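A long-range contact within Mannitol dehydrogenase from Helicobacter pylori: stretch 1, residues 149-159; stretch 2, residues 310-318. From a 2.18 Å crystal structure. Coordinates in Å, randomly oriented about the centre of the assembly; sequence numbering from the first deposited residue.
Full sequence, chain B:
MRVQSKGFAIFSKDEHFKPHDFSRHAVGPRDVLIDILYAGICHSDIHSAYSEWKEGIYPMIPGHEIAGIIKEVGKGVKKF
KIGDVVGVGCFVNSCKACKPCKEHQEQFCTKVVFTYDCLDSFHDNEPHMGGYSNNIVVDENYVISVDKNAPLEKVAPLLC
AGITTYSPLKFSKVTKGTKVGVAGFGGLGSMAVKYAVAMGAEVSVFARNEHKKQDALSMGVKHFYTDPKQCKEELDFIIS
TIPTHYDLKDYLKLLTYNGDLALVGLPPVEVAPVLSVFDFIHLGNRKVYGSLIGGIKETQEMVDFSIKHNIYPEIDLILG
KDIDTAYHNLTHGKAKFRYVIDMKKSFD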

# COMPACT_ATOMS: atom_id res chain seq x y z
N ASN B 149 0.57 40.68 -5.37
CA ASN B 149 1.49 40.78 -6.53
C ASN B 149 1.84 39.47 -7.25
O ASN B 149 2.52 39.50 -8.25
CB ASN B 149 2.76 41.53 -6.16
CG ASN B 149 2.50 43.00 -5.89
OD1 ASN B 149 2.58 43.43 -4.74
ND2 ASN B 149 2.17 43.78 -6.95
N ALA B 150 1.35 38.34 -6.76
CA ALA B 150 1.57 37.07 -7.42
C ALA B 150 0.92 37.04 -8.83
O ALA B 150 -0.16 37.62 -9.02
CB ALA B 150 1.03 35.94 -6.54
N PRO B 151 1.56 36.38 -9.82
CA PRO B 151 0.87 36.28 -11.16
C PRO B 151 -0.36 35.33 -11.06
O PRO B 151 -0.21 34.12 -10.84
CB PRO B 151 1.95 35.73 -12.09
CG PRO B 151 2.93 34.95 -11.16
CD PRO B 151 2.91 35.76 -9.83
N LEU B 152 -1.55 35.90 -11.18
CA LEU B 152 -2.77 35.20 -10.77
C LEU B 152 -3.16 34.06 -11.69
O LEU B 152 -3.75 33.05 -11.27
CB LEU B 152 -3.89 36.20 -10.71
CG LEU B 152 -4.77 36.10 -9.50
CD1 LEU B 152 -3.95 35.87 -8.20
CD2 LEU B 152 -5.58 37.43 -9.45
N GLU B 153 -2.82 34.22 -12.97
CA GLU B 153 -3.00 33.14 -13.96
C GLU B 153 -2.14 31.90 -13.60
O GLU B 153 -2.59 30.77 -13.81
CB GLU B 153 -2.75 33.66 -15.40
CG GLU B 153 -1.29 33.76 -15.96
CD GLU B 153 -0.48 34.90 -15.38
OE1 GLU B 153 -1.02 35.71 -14.61
OE2 GLU B 153 0.73 34.98 -15.68
N LYS B 154 -0.97 32.11 -13.00
CA LYS B 154 -0.11 30.99 -12.56
C LYS B 154 -0.50 30.41 -11.19
O LYS B 154 -0.17 29.22 -10.87
CB LYS B 154 1.34 31.46 -12.50
CG LYS B 154 2.00 31.45 -13.87
CD LYS B 154 3.38 31.99 -13.77
CE LYS B 154 3.96 32.21 -15.15
NZ LYS B 154 5.38 32.54 -14.93
N VAL B 155 -1.18 31.24 -10.38
CA VAL B 155 -1.59 30.86 -9.04
C VAL B 155 -2.70 29.81 -9.11
O VAL B 155 -2.70 28.88 -8.31
CB VAL B 155 -2.06 32.09 -8.20
CG1 VAL B 155 -2.80 31.66 -6.90
CG2 VAL B 155 -0.86 32.99 -7.86
N ALA B 156 -3.64 29.96 -10.05
CA ALA B 156 -4.87 29.17 -10.06
C ALA B 156 -4.63 27.64 -9.96
O ALA B 156 -5.29 26.97 -9.16
CB ALA B 156 -5.79 29.57 -11.32
N PRO B 157 -3.68 27.09 -10.74
CA PRO B 157 -3.56 25.61 -10.63
C PRO B 157 -2.84 25.18 -9.37
O PRO B 157 -2.85 23.99 -9.06
CB PRO B 157 -2.74 25.19 -11.89
CG PRO B 157 -2.88 26.37 -12.88
CD PRO B 157 -3.00 27.62 -11.94
N LEU B 158 -2.22 26.11 -8.63
CA LEU B 158 -1.70 25.74 -7.32
C LEU B 158 -2.83 25.19 -6.48
O LEU B 158 -2.58 24.32 -5.64
CB LEU B 158 -1.08 26.91 -6.56
CG LEU B 158 0.06 27.60 -7.22
CD1 LEU B 158 0.41 28.96 -6.46
CD2 LEU B 158 1.22 26.66 -7.34
N LEU B 159 -4.08 25.68 -6.71
CA LEU B 159 -5.20 25.29 -5.85
C LEU B 159 -5.54 23.83 -5.91
O LEU B 159 -6.18 23.33 -5.00
CB LEU B 159 -6.45 26.15 -6.05
CG LEU B 159 -6.50 27.55 -5.37
CD1 LEU B 159 -6.81 27.33 -3.87
CD2 LEU B 159 -5.22 28.35 -5.54
N ASN B 310 8.83 31.25 -5.85
CA ASN B 310 8.56 31.39 -7.29
C ASN B 310 8.50 30.03 -8.01
O ASN B 310 9.12 29.82 -9.03
CB ASN B 310 9.55 32.34 -7.96
CG ASN B 310 8.87 33.32 -8.90
OD1 ASN B 310 8.54 34.49 -8.52
ND2 ASN B 310 8.66 32.90 -10.12
N ILE B 311 7.72 29.12 -7.44
CA ILE B 311 7.45 27.83 -8.01
C ILE B 311 6.00 27.83 -8.54
O ILE B 311 5.04 27.79 -7.75
CB ILE B 311 7.58 26.76 -6.93
CG1 ILE B 311 9.01 26.76 -6.39
CG2 ILE B 311 7.24 25.38 -7.47
CD1 ILE B 311 9.23 25.80 -5.14
N TYR B 312 5.86 27.91 -9.86
CA TYR B 312 4.58 28.00 -10.50
C TYR B 312 4.40 26.96 -11.60
O TYR B 312 5.37 26.56 -12.26
CB TYR B 312 4.42 29.37 -11.11
CG TYR B 312 4.31 30.49 -10.11
CD1 TYR B 312 5.35 31.43 -9.93
CD2 TYR B 312 3.16 30.62 -9.33
CE1 TYR B 312 5.22 32.52 -9.00
CE2 TYR B 312 3.02 31.68 -8.44
CZ TYR B 312 4.04 32.61 -8.29
OH TYR B 312 3.83 33.61 -7.38
N PRO B 313 3.13 26.51 -11.81
CA PRO B 313 2.82 25.71 -13.02
C PRO B 313 3.17 26.42 -14.32
O PRO B 313 3.16 27.68 -14.43
CB PRO B 313 1.29 25.53 -12.97
CG PRO B 313 0.82 26.68 -12.05
CD PRO B 313 1.93 26.80 -11.00
N GLU B 314 3.50 25.60 -15.29
CA GLU B 314 3.66 25.97 -16.69
C GLU B 314 2.23 26.00 -17.25
O GLU B 314 1.53 24.97 -17.25
CB GLU B 314 4.41 24.85 -17.39
CG GLU B 314 5.78 24.58 -16.85
CD GLU B 314 6.65 25.74 -17.15
OE1 GLU B 314 6.67 26.11 -18.35
OE2 GLU B 314 7.25 26.32 -16.20
N ILE B 315 1.80 27.14 -17.72
CA ILE B 315 0.40 27.26 -18.13
C ILE B 315 0.32 27.80 -19.53
O ILE B 315 1.25 28.47 -20.01
CB ILE B 315 -0.44 28.17 -17.20
CG1 ILE B 315 0.09 29.61 -17.27
CG2 ILE B 315 -0.28 27.71 -15.75
CD1 ILE B 315 -0.94 30.56 -17.68
N ASP B 316 -0.81 27.47 -20.17
CA ASP B 316 -1.20 28.05 -21.43
C ASP B 316 -2.59 28.66 -21.26
O ASP B 316 -3.54 27.94 -20.98
CB ASP B 316 -1.25 26.93 -22.49
CG ASP B 316 0.15 26.45 -22.91
OD1 ASP B 316 0.47 25.24 -22.72
OD2 ASP B 316 0.97 27.29 -23.42
N LEU B 317 -2.69 29.96 -21.50
CA LEU B 317 -3.92 30.73 -21.36
C LEU B 317 -4.86 30.54 -22.52
O LEU B 317 -4.50 30.78 -23.64
CB LEU B 317 -3.62 32.24 -21.39
CG LEU B 317 -3.25 32.90 -20.08
CD1 LEU B 317 -3.06 34.45 -20.32
CD2 LEU B 317 -4.33 32.61 -19.04
N ILE B 318 -6.09 30.17 -22.23
CA ILE B 318 -7.12 30.01 -23.24
C ILE B 318 -8.41 30.72 -22.80
O ILE B 318 -8.45 31.37 -21.71
CB ILE B 318 -7.37 28.52 -23.51
CG1 ILE B 318 -7.88 27.77 -22.28
CG2 ILE B 318 -6.08 27.84 -24.12
CD1 ILE B 318 -8.36 26.30 -22.67

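No hydrogen bond crosses between the two stretches; the 494 Å² they bury is held by packing, centred on Tyr 312, which alone has 105 Å² covered. Its chi1 of -68° (m) and chi2 of 109° carry the ring along stretch 1, so that OH lies 3.4 Å from CD of Pro 151 and 3.7 Å from CB of Ala 150. Pro 151, at the N-cap position, sets its CG over one ring face, 4.1 Å from the centroid and 21° off the normal, a CH-pi contact suited to a rigid, flat-sided ring. CB of Lys 154 approaches CD2 of Tyr 312 obliquely at 3.8 Å.

Lys 154 has chi1 m and then three t angles, an extended chain whose methylenes supply apolar surface while NZ runs on past the tyrosine ring. Glu 153 instead folds, with chi1 p and chi2 m, and its CG meets CD1 of Ile 315 at 3.6 Å; this isoleucine has chi1 p and an off-well chi2 of 122°.

Deeper in, Leu 158 (m, t) starts sideways, yet its CD2 reaches CD of Pro 313 at 3.7 Å. Pro 313 also packs against Pro 157, CG to CG at 3.8 Å, and its CG sits 3.0 Å from O of Lys 154, a tight approach for carbon and oxygen.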